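Local coordinates for protein RNA-dependent RNA Polymerase (Bombyx mori cytoplasmic polyhedrosis virus, PDB 6TZ0) that catalyses template-directed synthesis of RNA from ribonucleoside triphosphates, serving both transcription and replication of the double-stranded RNA genome of the virus, at residues 97-102 and 349-354; 355-360 and 634-639; 472-477 and 490-495; 618-623 and 630-635. One frame throughout, in Å; residues are numbered along the deposited sequence.

Interaction 1: residues 97-102 and 349-354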
loop_
_atom_site.group_PDB
_atom_site.type_symbol
_atom_site.label_atom_id
_atom_site.label_comp_id
_atom_site.label_asym_id
_atom_site.label_seq_id
_atom_site.Cartn_x
_atom_site.Cartn_y
_atom_site.Cartn_z
ATOM N N GLN A 97 -11.900 25.940 -3.129
ATOM C CA GLN A 97 -11.035 25.605 -2.006
ATOM C C GLN A 97 -11.803 25.190 -0.760
ATOM O O GLN A 97 -11.731 24.032 -0.339
ATOM C CB GLN A 97 -10.157 26.800 -1.669
ATOM C CG GLN A 97 -9.211 26.570 -0.531
ATOM C CD GLN A 97 -8.449 27.815 -0.183
ATOM O OE1 GLN A 97 -8.622 28.859 -0.800
ATOM N NE2 GLN A 97 -7.626 27.723 0.829
ATOM N N GLY A 98 -12.544 26.115 -0.166
ATOM C CA GLY A 98 -13.403 25.722 0.924
ATOM C C GLY A 98 -14.788 25.433 0.400
ATOM O O GLY A 98 -15.611 26.342 0.266
ATOM N N HIS A 99 -15.060 24.169 0.103
ATOM C CA HIS A 99 -16.363 23.750 -0.377
ATOM C C HIS A 99 -16.968 22.803 0.644
ATOM O O HIS A 99 -16.281 21.924 1.174
ATOM C CB HIS A 99 -16.280 23.113 -1.773
ATOM C CG HIS A 99 -15.479 21.853 -1.835
ATOM N ND1 HIS A 99 -14.106 21.847 -1.934
ATOM C CD2 HIS A 99 -15.861 20.555 -1.850
ATOM C CE1 HIS A 99 -13.676 20.599 -1.990
ATOM N NE2 HIS A 99 -14.721 19.795 -1.939
ATOM N N LYS A 100 -18.253 23.016 0.930
ATOM C CA LYS A 100 -18.864 22.443 2.122
ATOM C C LYS A 100 -19.059 20.938 1.999
ATOM O O LYS A 100 -18.841 20.200 2.966
ATOM C CB LYS A 100 -20.193 23.142 2.402
ATOM C CG LYS A 100 -20.893 22.670 3.658
ATOM C CD LYS A 100 -22.146 23.475 3.934
ATOM C CE LYS A 100 -21.784 24.875 4.397
ATOM N NZ LYS A 100 -21.076 24.850 5.704
ATOM N N TYR A 101 -19.452 20.458 0.829
ATOM C CA TYR A 101 -19.863 19.073 0.671
ATOM C C TYR A 101 -18.829 18.309 -0.139
ATOM O O TYR A 101 -18.386 18.780 -1.189
ATOM C CB TYR A 101 -21.232 18.992 -0.000
ATOM C CG TYR A 101 -22.295 19.697 0.794
ATOM C CD1 TYR A 101 -22.821 19.123 1.941
ATOM C CD2 TYR A 101 -22.764 20.942 0.406
ATOM C CE1 TYR A 101 -23.784 19.768 2.676
ATOM C CE2 TYR A 101 -23.724 21.595 1.133
ATOM C CZ TYR A 101 -24.233 21.002 2.268
ATOM O OH TYR A 101 -25.199 21.638 3.006
ATOM N N ASP A 102 -18.453 17.134 0.355
ATOM C CA ASP A 102 -17.605 16.211 -0.380
ATOM C C ASP A 102 -18.353 14.964 -0.806
ATOM O O ASP A 102 -17.764 14.091 -1.449
ATOM C CB ASP A 102 -16.393 15.807 0.465
ATOM C CG ASP A 102 -15.435 16.948 0.690
ATOM O OD1 ASP A 102 -15.381 17.853 -0.163
ATOM O OD2 ASP A 102 -14.727 16.937 1.713
ATOM N N THR A 349 -13.626 11.079 -6.517
ATOM C CA THR A 349 -12.346 11.333 -5.874
ATOM C C THR A 349 -11.871 12.771 -6.027
ATOM O O THR A 349 -10.986 13.195 -5.277
ATOM C CB THR A 349 -11.300 10.374 -6.422
ATOM O OG1 THR A 349 -10.015 10.706 -5.885
ATOM C CG2 THR A 349 -11.272 10.450 -7.896
ATOM N N GLU A 350 -12.451 13.537 -6.956
ATOM C CA GLU A 350 -12.167 14.966 -7.006
ATOM C C GLU A 350 -12.725 15.686 -5.787
ATOM O O GLU A 350 -12.229 16.754 -5.417
ATOM C CB GLU A 350 -12.750 15.586 -8.273
ATOM C CG GLU A 350 -12.212 15.063 -9.593
ATOM C CD GLU A 350 -13.016 13.894 -10.135
ATOM O OE1 GLU A 350 -13.987 13.480 -9.475
ATOM O OE2 GLU A 350 -12.697 13.405 -11.235
ATOM N N LEU A 351 -13.759 15.126 -5.159
ATOM C CA LEU A 351 -14.351 15.752 -3.985
ATOM C C LEU A 351 -13.599 15.413 -2.708
ATOM O O LEU A 351 -13.529 16.244 -1.800
ATOM C CB LEU A 351 -15.816 15.340 -3.854
ATOM C CG LEU A 351 -16.786 15.876 -4.905
ATOM C CD1 LEU A 351 -18.151 15.254 -4.731
ATOM C CD2 LEU A 351 -16.873 17.385 -4.813
ATOM N N SER A 352 -13.032 14.215 -2.620
ATOM C CA SER A 352 -12.326 13.773 -1.428
ATOM C C SER A 352 -10.818 13.922 -1.540
ATOM O O SER A 352 -10.105 13.618 -0.576
ATOM C CB SER A 352 -12.669 12.316 -1.125
ATOM O OG SER A 352 -11.934 11.843 -0.011
ATOM N N LEU A 353 -10.322 14.392 -2.684
ATOM C CA LEU A 353 -8.886 14.488 -2.903
ATOM C C LEU A 353 -8.260 15.579 -2.048
ATOM O O LEU A 353 -7.118 15.445 -1.601
ATOM C CB LEU A 353 -8.632 14.724 -4.390
ATOM C CG LEU A 353 -7.251 14.708 -5.029
ATOM C CD1 LEU A 353 -7.392 14.094 -6.394
ATOM C CD2 LEU A 353 -6.732 16.120 -5.172
ATOM N N ASP A 354 -8.994 16.658 -1.791
ATOM C CA ASP A 354 -8.440 17.760 -1.018
ATOM C C ASP A 354 -8.416 17.446 0.473
ATOM O O ASP A 354 -7.778 18.165 1.243
ATOM C CB ASP A 354 -9.252 19.025 -1.289
ATOM C CG ASP A 354 -8.488 20.297 -0.992
ATOM O OD1 ASP A 354 -7.297 20.226 -0.650
ATOM O OD2 ASP A 354 -9.089 21.385 -1.104
#

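Interaction 2: residues 355-360 and 634-639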
loop_
_atom_site.group_PDB
_atom_site.type_symbol
_atom_site.label_atom_id
_atom_site.label_comp_id
_atom_site.label_asym_id
_atom_site.label_seq_id
_atom_site.Cartn_x
_atom_site.Cartn_y
_atom_site.Cartn_z
ATOM N N ALA A 355 -9.106 16.392 0.899
ATOM C CA ALA A 355 -9.102 15.985 2.293
ATOM C C ALA A 355 -8.323 14.705 2.538
ATOM O O ALA A 355 -8.007 14.405 3.692
ATOM C CB ALA A 355 -10.536 15.797 2.792
ATOM N N ALA A 356 -8.017 13.946 1.494
ATOM C CA ALA A 356 -7.293 12.700 1.694
ATOM C C ALA A 356 -5.790 12.866 1.535
ATOM O O ALA A 356 -5.018 12.231 2.261
ATOM C CB ALA A 356 -7.802 11.639 0.717
ATOM N N VAL A 357 -5.349 13.711 0.603
ATOM C CA VAL A 357 -3.965 13.700 0.154
ATOM C C VAL A 357 -3.357 15.096 0.077
ATOM O O VAL A 357 -2.194 15.235 -0.299
ATOM C CB VAL A 357 -3.868 12.964 -1.205
ATOM C CG1 VAL A 357 -4.335 13.834 -2.364
ATOM C CG2 VAL A 357 -2.513 12.286 -1.444
ATOM N N PHE A 358 -4.085 16.136 0.458
ATOM C CA PHE A 358 -3.514 17.478 0.380
ATOM C C PHE A 358 -2.625 17.723 1.597
ATOM O O PHE A 358 -3.046 17.452 2.724
ATOM C CB PHE A 358 -4.614 18.535 0.320
ATOM C CG PHE A 358 -4.134 19.895 -0.116
ATOM C CD1 PHE A 358 -4.040 20.208 -1.460
ATOM C CD2 PHE A 358 -3.741 20.840 0.809
ATOM C CE1 PHE A 358 -3.595 21.450 -1.867
ATOM C CE2 PHE A 358 -3.278 22.073 0.405
ATOM C CZ PHE A 358 -3.213 22.379 -0.933
ATOM N N PRO A 359 -1.414 18.249 1.414
ATOM C CA PRO A 359 -0.484 18.379 2.540
ATOM C C PRO A 359 -0.858 19.516 3.475
ATOM O O PRO A 359 -1.559 20.456 3.101
ATOM C CB PRO A 359 0.854 18.659 1.854
ATOM C CG PRO A 359 0.480 19.313 0.598
ATOM C CD PRO A 359 -0.800 18.687 0.151
ATOM N N ARG A 360 -0.360 19.434 4.704
ATOM C CA ARG A 360 -0.666 20.446 5.703
ATOM C C ARG A 360 0.475 20.596 6.697
ATOM O O ARG A 360 1.337 19.725 6.816
ATOM C CB ARG A 360 -1.962 20.121 6.431
ATOM C CG ARG A 360 -1.954 18.833 7.205
ATOM C CD ARG A 360 -3.302 18.691 7.861
ATOM N NE ARG A 360 -3.411 17.518 8.710
ATOM C CZ ARG A 360 -4.462 17.273 9.479
ATOM N NH1 ARG A 360 -5.471 18.131 9.501
ATOM N NH2 ARG A 360 -4.504 16.188 10.234
ATOM N N GLU A 634 2.929 19.550 -2.972
ATOM C CA GLU A 634 4.008 18.652 -2.594
ATOM C C GLU A 634 4.223 18.698 -1.085
ATOM O O GLU A 634 3.906 19.686 -0.425
ATOM C CB GLU A 634 5.285 19.029 -3.354
ATOM C CG GLU A 634 6.320 17.917 -3.509
ATOM C CD GLU A 634 7.312 17.872 -2.373
ATOM O OE1 GLU A 634 7.573 18.942 -1.788
ATOM O OE2 GLU A 634 7.830 16.777 -2.058
ATOM N N GLY A 635 4.730 17.601 -0.537
ATOM C CA GLY A 635 4.987 17.545 0.888
ATOM C C GLY A 635 4.020 16.646 1.624
ATOM O O GLY A 635 3.717 16.864 2.800
ATOM N N THR A 636 3.504 15.652 0.923
ATOM C CA THR A 636 2.694 14.597 1.498
ATOM C C THR A 636 3.641 13.406 1.655
ATOM O O THR A 636 4.857 13.552 1.517
ATOM C CB THR A 636 1.479 14.365 0.587
ATOM O OG1 THR A 636 0.985 15.638 0.169
ATOM C CG2 THR A 636 0.313 13.699 1.316
ATOM N N TYR A 637 3.118 12.231 1.977
ATOM C CA TYR A 637 3.909 11.031 1.861
ATOM C C TYR A 637 3.149 10.057 0.970
ATOM O O TYR A 637 1.947 9.852 1.187
ATOM C CB TYR A 637 4.186 10.407 3.229
ATOM C CG TYR A 637 5.344 9.455 3.188
ATOM C CD1 TYR A 637 6.645 9.933 3.177
ATOM C CD2 TYR A 637 5.145 8.086 3.113
ATOM C CE1 TYR A 637 7.712 9.077 3.119
ATOM C CE2 TYR A 637 6.211 7.222 3.052
ATOM C CZ TYR A 637 7.488 7.723 3.055
ATOM O OH TYR A 637 8.553 6.862 2.996
ATOM N N PRO A 638 3.799 9.450 -0.031
ATOM C CA PRO A 638 3.039 8.831 -1.136
ATOM C C PRO A 638 2.246 7.597 -0.747
ATOM O O PRO A 638 1.174 7.362 -1.318
ATOM C CB PRO A 638 4.134 8.497 -2.158
ATOM C CG PRO A 638 5.266 9.401 -1.820
ATOM C CD PRO A 638 5.236 9.536 -0.336
ATOM N N SER A 639 2.775 6.777 0.160
ATOM C CA SER A 639 2.100 5.660 0.824
ATOM C C SER A 639 1.744 4.489 -0.094
ATOM O O SER A 639 1.205 3.481 0.373
ATOM C CB SER A 639 0.853 6.144 1.576
ATOM O OG SER A 639 0.211 5.071 2.239
#

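Interaction 3: residues 472-477 and 490-495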
loop_
_atom_site.group_PDB
_atom_site.type_symbol
_atom_site.label_atom_id
_atom_site.label_comp_id
_atom_site.label_asym_id
_atom_site.label_seq_id
_atom_site.Cartn_x
_atom_site.Cartn_y
_atom_site.Cartn_z
ATOM N N ALA A 472 8.159 10.879 -15.355
ATOM C CA ALA A 472 6.843 10.258 -15.329
ATOM C C ALA A 472 6.054 10.687 -14.096
ATOM O O ALA A 472 6.629 10.888 -13.023
ATOM C CB ALA A 472 6.979 8.739 -15.343
ATOM N N PRO A 473 4.736 10.834 -14.207
ATOM C CA PRO A 473 3.938 11.248 -13.052
ATOM C C PRO A 473 3.585 10.078 -12.146
ATOM O O PRO A 473 3.621 8.913 -12.541
ATOM C CB PRO A 473 2.678 11.835 -13.693
ATOM C CG PRO A 473 2.536 11.077 -14.951
ATOM C CD PRO A 473 3.930 10.809 -15.441
ATOM N N ILE A 474 3.225 10.416 -10.913
ATOM C CA ILE A 474 2.828 9.440 -9.906
ATOM C C ILE A 474 1.311 9.326 -9.929
ATOM O O ILE A 474 0.602 10.323 -9.756
ATOM C CB ILE A 474 3.340 9.831 -8.512
ATOM C CG1 ILE A 474 4.867 9.814 -8.486
ATOM C CG2 ILE A 474 2.778 8.899 -7.461
ATOM C CD1 ILE A 474 5.463 10.399 -7.240
ATOM N N LYS A 475 0.812 8.114 -10.142
ATOM C CA LYS A 475 -0.610 7.910 -10.358
ATOM C C LYS A 475 -1.369 7.903 -9.037
ATOM O O LYS A 475 -0.807 7.680 -7.966
ATOM C CB LYS A 475 -0.852 6.601 -11.104
ATOM C CG LYS A 475 -0.153 6.530 -12.444
ATOM C CD LYS A 475 -0.652 7.597 -13.390
ATOM C CE LYS A 475 -2.055 7.284 -13.870
ATOM N NZ LYS A 475 -2.533 8.283 -14.863
ATOM N N LEU A 476 -2.669 8.150 -9.131
ATOM C CA LEU A 476 -3.560 8.196 -7.983
ATOM C C LEU A 476 -4.687 7.195 -8.192
ATOM O O LEU A 476 -5.271 7.125 -9.277
ATOM C CB LEU A 476 -4.115 9.613 -7.796
ATOM C CG LEU A 476 -4.867 10.024 -6.532
ATOM C CD1 LEU A 476 -4.599 11.485 -6.271
ATOM C CD2 LEU A 476 -6.366 9.806 -6.651
ATOM N N VAL A 477 -4.994 6.424 -7.158
ATOM C CA VAL A 477 -6.096 5.470 -7.203
ATOM C C VAL A 477 -6.788 5.474 -5.843
ATOM O O VAL A 477 -6.140 5.556 -4.797
ATOM C CB VAL A 477 -5.607 4.066 -7.644
ATOM C CG1 VAL A 477 -4.518 3.523 -6.729
ATOM C CG2 VAL A 477 -6.762 3.080 -7.756
ATOM N N SER A 490 -1.453 6.153 -3.653
ATOM C CA SER A 490 -0.662 6.451 -4.837
ATOM C C SER A 490 -0.119 5.184 -5.476
ATOM O O SER A 490 0.055 4.154 -4.823
ATOM C CB SER A 490 0.505 7.375 -4.506
ATOM O OG SER A 490 1.469 6.705 -3.721
ATOM N N GLY A 491 0.148 5.278 -6.772
ATOM C CA GLY A 491 0.764 4.197 -7.506
ATOM C C GLY A 491 1.859 4.733 -8.396
ATOM O O GLY A 491 1.682 5.757 -9.057
ATOM N N LEU A 492 2.996 4.057 -8.421
ATOM C CA LEU A 492 4.158 4.525 -9.153
ATOM C C LEU A 492 4.855 3.352 -9.821
ATOM O O LEU A 492 4.691 2.199 -9.424
ATOM C CB LEU A 492 5.086 5.314 -8.221
ATOM C CG LEU A 492 5.273 4.793 -6.792
ATOM C CD1 LEU A 492 6.339 3.752 -6.666
ATOM C CD2 LEU A 492 5.564 5.948 -5.859
ATOM N N ASP A 493 5.629 3.665 -10.860
ATOM C CA ASP A 493 6.223 2.654 -11.722
ATOM C C ASP A 493 7.358 1.927 -11.007
ATOM O O ASP A 493 7.718 2.249 -9.874
ATOM C CB ASP A 493 6.697 3.288 -13.027
ATOM C CG ASP A 493 7.641 4.455 -12.810
ATOM O OD1 ASP A 493 7.831 4.878 -11.653
ATOM O OD2 ASP A 493 8.205 4.953 -13.805
ATOM N N ASN A 494 7.944 0.940 -11.693
ATOM C CA ASN A 494 8.947 0.082 -11.070
ATOM C C ASN A 494 10.233 0.808 -10.712
ATOM O O ASN A 494 10.959 0.342 -9.831
ATOM C CB ASN A 494 9.303 -1.099 -11.964
ATOM C CG ASN A 494 8.280 -2.182 -11.919
ATOM O OD1 ASN A 494 7.563 -2.320 -10.936
ATOM N ND2 ASN A 494 8.282 -3.036 -12.921
ATOM N N ASP A 495 10.523 1.938 -11.336
ATOM C CA ASP A 495 11.798 2.580 -11.072
ATOM C C ASP A 495 11.725 3.587 -9.933
ATOM O O ASP A 495 12.668 3.678 -9.136
ATOM C CB ASP A 495 12.297 3.241 -12.345
ATOM C CG ASP A 495 12.452 2.260 -13.475
ATOM O OD1 ASP A 495 12.790 1.089 -13.205
ATOM O OD2 ASP A 495 12.195 2.650 -14.633
#

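Interaction 4: residues 618-623 and 630-635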
loop_
_atom_site.group_PDB
_atom_site.type_symbol
_atom_site.label_atom_id
_atom_site.label_comp_id
_atom_site.label_asym_id
_atom_site.label_seq_id
_atom_site.Cartn_x
_atom_site.Cartn_y
_atom_site.Cartn_z
ATOM N N THR A 618 6.736 14.219 -4.471
ATOM C CA THR A 618 5.653 13.436 -3.899
ATOM C C THR A 618 4.365 13.520 -4.710
ATOM O O THR A 618 3.632 12.526 -4.783
ATOM C CB THR A 618 5.399 13.906 -2.457
ATOM O OG1 THR A 618 6.626 13.853 -1.721
ATOM C CG2 THR A 618 4.396 13.031 -1.742
ATOM N N SER A 619 4.148 14.644 -5.403
ATOM C CA SER A 619 2.833 15.077 -5.878
ATOM C C SER A 619 2.192 14.093 -6.843
ATOM O O SER A 619 2.706 13.847 -7.936
ATOM C CB SER A 619 2.959 16.438 -6.549
ATOM O OG SER A 619 3.387 17.414 -5.629
ATOM N N THR A 620 1.065 13.533 -6.425
ATOM C CA THR A 620 0.317 12.609 -7.251
ATOM C C THR A 620 -0.504 13.362 -8.284
ATOM O O THR A 620 -1.001 14.462 -8.037
ATOM C CB THR A 620 -0.606 11.752 -6.393
ATOM O OG1 THR A 620 -1.508 12.604 -5.683
ATOM C CG2 THR A 620 0.197 10.958 -5.401
ATOM N N SER A 621 -0.643 12.750 -9.452
ATOM C CA SER A 621 -1.408 13.316 -10.551
ATOM C C SER A 621 -2.611 12.425 -10.807
ATOM O O SER A 621 -2.459 11.219 -11.021
ATOM C CB SER A 621 -0.544 13.441 -11.804
ATOM O OG SER A 621 -1.297 13.957 -12.878
ATOM N N TYR A 622 -3.801 13.010 -10.773
ATOM C CA TYR A 622 -5.031 12.297 -11.074
ATOM C C TYR A 622 -5.599 12.789 -12.396
ATOM O O TYR A 622 -5.614 13.995 -12.659
ATOM C CB TYR A 622 -6.063 12.460 -9.959
ATOM C CG TYR A 622 -7.369 11.801 -10.303
ATOM C CD1 TYR A 622 -7.471 10.419 -10.378
ATOM C CD2 TYR A 622 -8.502 12.559 -10.560
ATOM C CE1 TYR A 622 -8.662 9.811 -10.707
ATOM C CE2 TYR A 622 -9.693 11.962 -10.884
ATOM C CZ TYR A 622 -9.766 10.590 -10.969
ATOM O OH TYR A 622 -10.962 9.990 -11.283
ATOM N N GLU A 623 -6.057 11.854 -13.223
ATOM C CA GLU A 623 -6.651 12.172 -14.516
ATOM C C GLU A 623 -8.165 12.190 -14.366
ATOM O O GLU A 623 -8.795 11.136 -14.237
ATOM C CB GLU A 623 -6.222 11.159 -15.570
ATOM C CG GLU A 623 -6.793 11.436 -16.939
ATOM C CD GLU A 623 -6.328 10.437 -17.973
ATOM O OE1 GLU A 623 -5.583 9.504 -17.606
ATOM O OE2 GLU A 623 -6.702 10.587 -19.155
ATOM N N VAL A 630 -5.228 16.592 -12.907
ATOM C CA VAL A 630 -5.186 17.317 -11.644
ATOM C C VAL A 630 -3.952 16.867 -10.878
ATOM O O VAL A 630 -3.748 15.666 -10.670
ATOM C CB VAL A 630 -6.461 17.075 -10.817
ATOM C CG1 VAL A 630 -6.395 17.813 -9.491
ATOM C CG2 VAL A 630 -7.685 17.483 -11.601
ATOM N N LYS A 631 -3.138 17.823 -10.452
ATOM C CA LYS A 631 -1.935 17.544 -9.689
ATOM C C LYS A 631 -2.134 17.979 -8.244
ATOM O O LYS A 631 -3.078 18.698 -7.925
ATOM C CB LYS A 631 -0.732 18.244 -10.320
ATOM C CG LYS A 631 -0.438 17.704 -11.704
ATOM C CD LYS A 631 0.671 18.444 -12.392
ATOM C CE LYS A 631 0.233 19.818 -12.847
ATOM N NZ LYS A 631 -0.778 19.740 -13.930
ATOM N N ASN A 632 -1.264 17.503 -7.368
ATOM C CA ASN A 632 -1.348 17.806 -5.949
ATOM C C ASN A 632 -0.226 18.763 -5.559
ATOM O O ASN A 632 0.763 18.909 -6.270
ATOM C CB ASN A 632 -1.257 16.509 -5.141
ATOM C CG ASN A 632 -1.671 16.681 -3.702
ATOM O OD1 ASN A 632 -2.080 17.757 -3.285
ATOM N ND2 ASN A 632 -1.530 15.625 -2.922
ATOM N N ALA A 633 -0.392 19.427 -4.420
ATOM C CA ALA A 633 0.742 20.118 -3.833
ATOM C C ALA A 633 1.708 19.103 -3.224
ATOM O O ALA A 633 1.365 17.944 -2.989
ATOM C CB ALA A 633 0.285 21.123 -2.781
ATOM N N GLU A 634 2.929 19.550 -2.972
ATOM C CA GLU A 634 4.008 18.652 -2.594
ATOM C C GLU A 634 4.223 18.698 -1.085
ATOM O O GLU A 634 3.906 19.686 -0.425
ATOM C CB GLU A 634 5.285 19.029 -3.354
ATOM C CG GLU A 634 6.320 17.917 -3.509
ATOM C CD GLU A 634 7.312 17.872 -2.373
ATOM O OE1 GLU A 634 7.573 18.942 -1.788
ATOM O OE2 GLU A 634 7.830 16.777 -2.058
ATOM N N GLY A 635 4.730 17.601 -0.537
ATOM C CA GLY A 635 4.987 17.545 0.888
ATOM C C GLY A 635 4.020 16.646 1.624
ATOM O O GLY A 635 3.717 16.864 2.800
#

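Interaction 1: residues 97-102 and 349-354
Asp102 and Leu351 bring the two backbones together, their CA atoms 4.9 Å apart, whereas Gln97 and Asp354 remain 8.3 Å apart at CA. The irregular segment 97-102 thus leans on helix 349-356 through its last residue and stands further off at its first. Across this contact Leu351 meets main-chain oxygens: its CB is 3.3 Å from Asp102 O, its CD1 touches the same oxygen, and its CD2 reaches toward Tyr101 O at 4.2 Å. The same side chain also packs on Phe95. Asp102 O is hydrogen-bonded to Thr347 OG1, just ahead of the helix. The carboxylate of Asp102 turns to Leu351 O, its OD1 modelled 2.9 Å away; both are acceptors, so this detail is doubtful. His99 presents the edge of its ring to this place, with NE2 3.7 Å from Leu351 O near the ring plane, while its ND1 is hydrogen-bonded to Lys96 O. Asp354 points toward the loop, and its OD2 is 3.8 Å from Gln97 O. Asp354 also forms a weak, long ion pair with Arg469 of Viral structural protein 4. The contact joins the N-terminal region to helix 349-356 of the central polymerase region, with the side chain of Asp102 about 7 Å from that of the UTP-binding Arg485. Leu351 against the carbonyls of Tyr101 and Asp102, and oxygens near His99, make up this junction. With ND1 given to Lys96 O, the oxygens near NE2 could favour a proton there too.

Interaction 2: residues 355-360 and 634-639
Thr636 hydroxyl and Val357 carbonyl make the polar link of this contact: OG1 donates to Val357 O over 3.2 Å, with a C=O...O angle of 154° and the donor tilted 26° from the carbonyl plane. OG1 reaches it from beside its own backbone N (chi1 -42°), while CG2 meets Val357 CG2 at 4.2 Å. The Pro359 ring crosses the threonine at about a right angle, its CB and CD each 3.5 Å from Thr636 OG1. On the same residue, CB also touches Gly635 O at 3.5 Å and CG lies 3.6 Å from Glu634 O, a proline resting on successive carbonyls. Gly635 has positive phi, where a CB would crowd the preceding carbonyl O. Further out, Asn632 ND2 also donates to Val357 O, so two donors grip this carbonyl where the helix ends. Phe358 lays one ring face against Pro359 CD. The side chain of Thr636 is about 5 Å from that of Asp552, which binds UTP. At Val357 the chain leaves helix 349-356 for a loop; Arg360 then pairs by backbone with Ala553 of helix 551-554. From the other segment, Tyr637 stacks on His647 of helix 644-665, which follows the loop after strand 628-631.

Interaction 3: residues 472-477 and 490-495
Lys475 and Gly491 meet through their flat peptide groups. Lys475 N donates to Gly491 O at 2.7 Å, almost in line with that carbonyl (C=O...N angle 167°). In return Gly491 N reaches Lys475 O at 2.8 Å along a nearly straight N-H...O path (169°), but from above the carbonyl plane, 46° out of it. Ser490 CA makes a C-H...O contact with this same oxygen at 3.4 Å. A third flat group, the Asp493 carboxylate, has OD2 4.3 Å from Ala472 CB; its OD1 weakly caps the N of Arg496, where helix 494-499 begins. Lys475 CB packs on Gly491 O at 3.4 Å, and the rest of the lysine chain, bent at chi2 and chi3, leads away. Ile474 approaches the same oxygen with CG2, held anti to its backbone N, at 3.7 Å, and the methyl also touches Ser490 CB at 4.0 Å. Together these form an antiparallel hairpin of strands 474-477 and 489-491, with Lys475 and Gly491 a hydrogen-bonded pair and Leu476 and Ser490 the non-hydrogen-bonded pair beyond. Its connection carries the UTP-binding Arg485, probably the motif F hairpin of the fingers. The Lys475 and Gly491 peptides satisfy each other, whereas Ser490 OG spends its bond outside the hairpin, on Pro638 O, so the polar link between these strands is main-chain.

Interaction 4: residues 618-623 and 630-635
Tyr622 and Val630 close the firm end of a beta hairpin, strands 620-624 and 628-631, at the border of a mixed four-stranded sheet. Their backbones exchange two bonds: Tyr622 N donates to Val630 O at 2.7 Å, and Val630 N to Tyr622 O at 2.6 Å, the classic hydrogen-bonded antiparallel pair. Ser621 CA adds a C-H...O contact to Val630 O of 3.3 Å. Tyr622 CG is anti to its backbone N, and the ring goes on to helix 349-356, while Val630 packs on Arg500 of Viral structural protein 4. In contrast to this bonded pair, the partly exposed Lys631 makes the looser side: its CG touches Ser621 OG, and the rest of its chain leads away. Toward Thr618, side chains carry more of the contact: Thr620 and Asn632 run side by side, pointing the same way, with Thr620 OG1 4.0 Å from Asn632 CB. Ser619 OG donates to Asn632 O at 3.1 Å from above the carbonyl plane, and also touches Glu634 CB at 3.4 Å. The Glu634 chain, bent at chi2, crosses Thr618 at about a right angle. There Thr618 OG1 donates over 3.2 Å to Glu634 OE2, meeting it on the anti side, 30° out of the carboxylate plane.

In the fold
Interactions 2, 3 and 4 cluster in the central polymerase region, with centres about 8 Å (2 and 4), 10 Å (3 and 4) and 14 Å (2 and 3) apart. Interaction 1 lies about 14 Å from interaction 2, which continues the helix 349-356 that interaction 1 uses. Strands 474-477 and 620-624 are parallel neighbours, so the hairpins of interactions 3 and 4 form one mixed sheet, joined where Ile474 O meets Ser621 N. Helix 349-356 lies against this sheet, Leu353 and Thr349 touching Leu476 and Tyr622. Interactions 1, 3 and 4 follow in chain order, while interaction 2 spans 3 and shares Glu634 and Gly635 with 4. The contacts thus place part of the N-terminal region beside chain near UTP-binding residues.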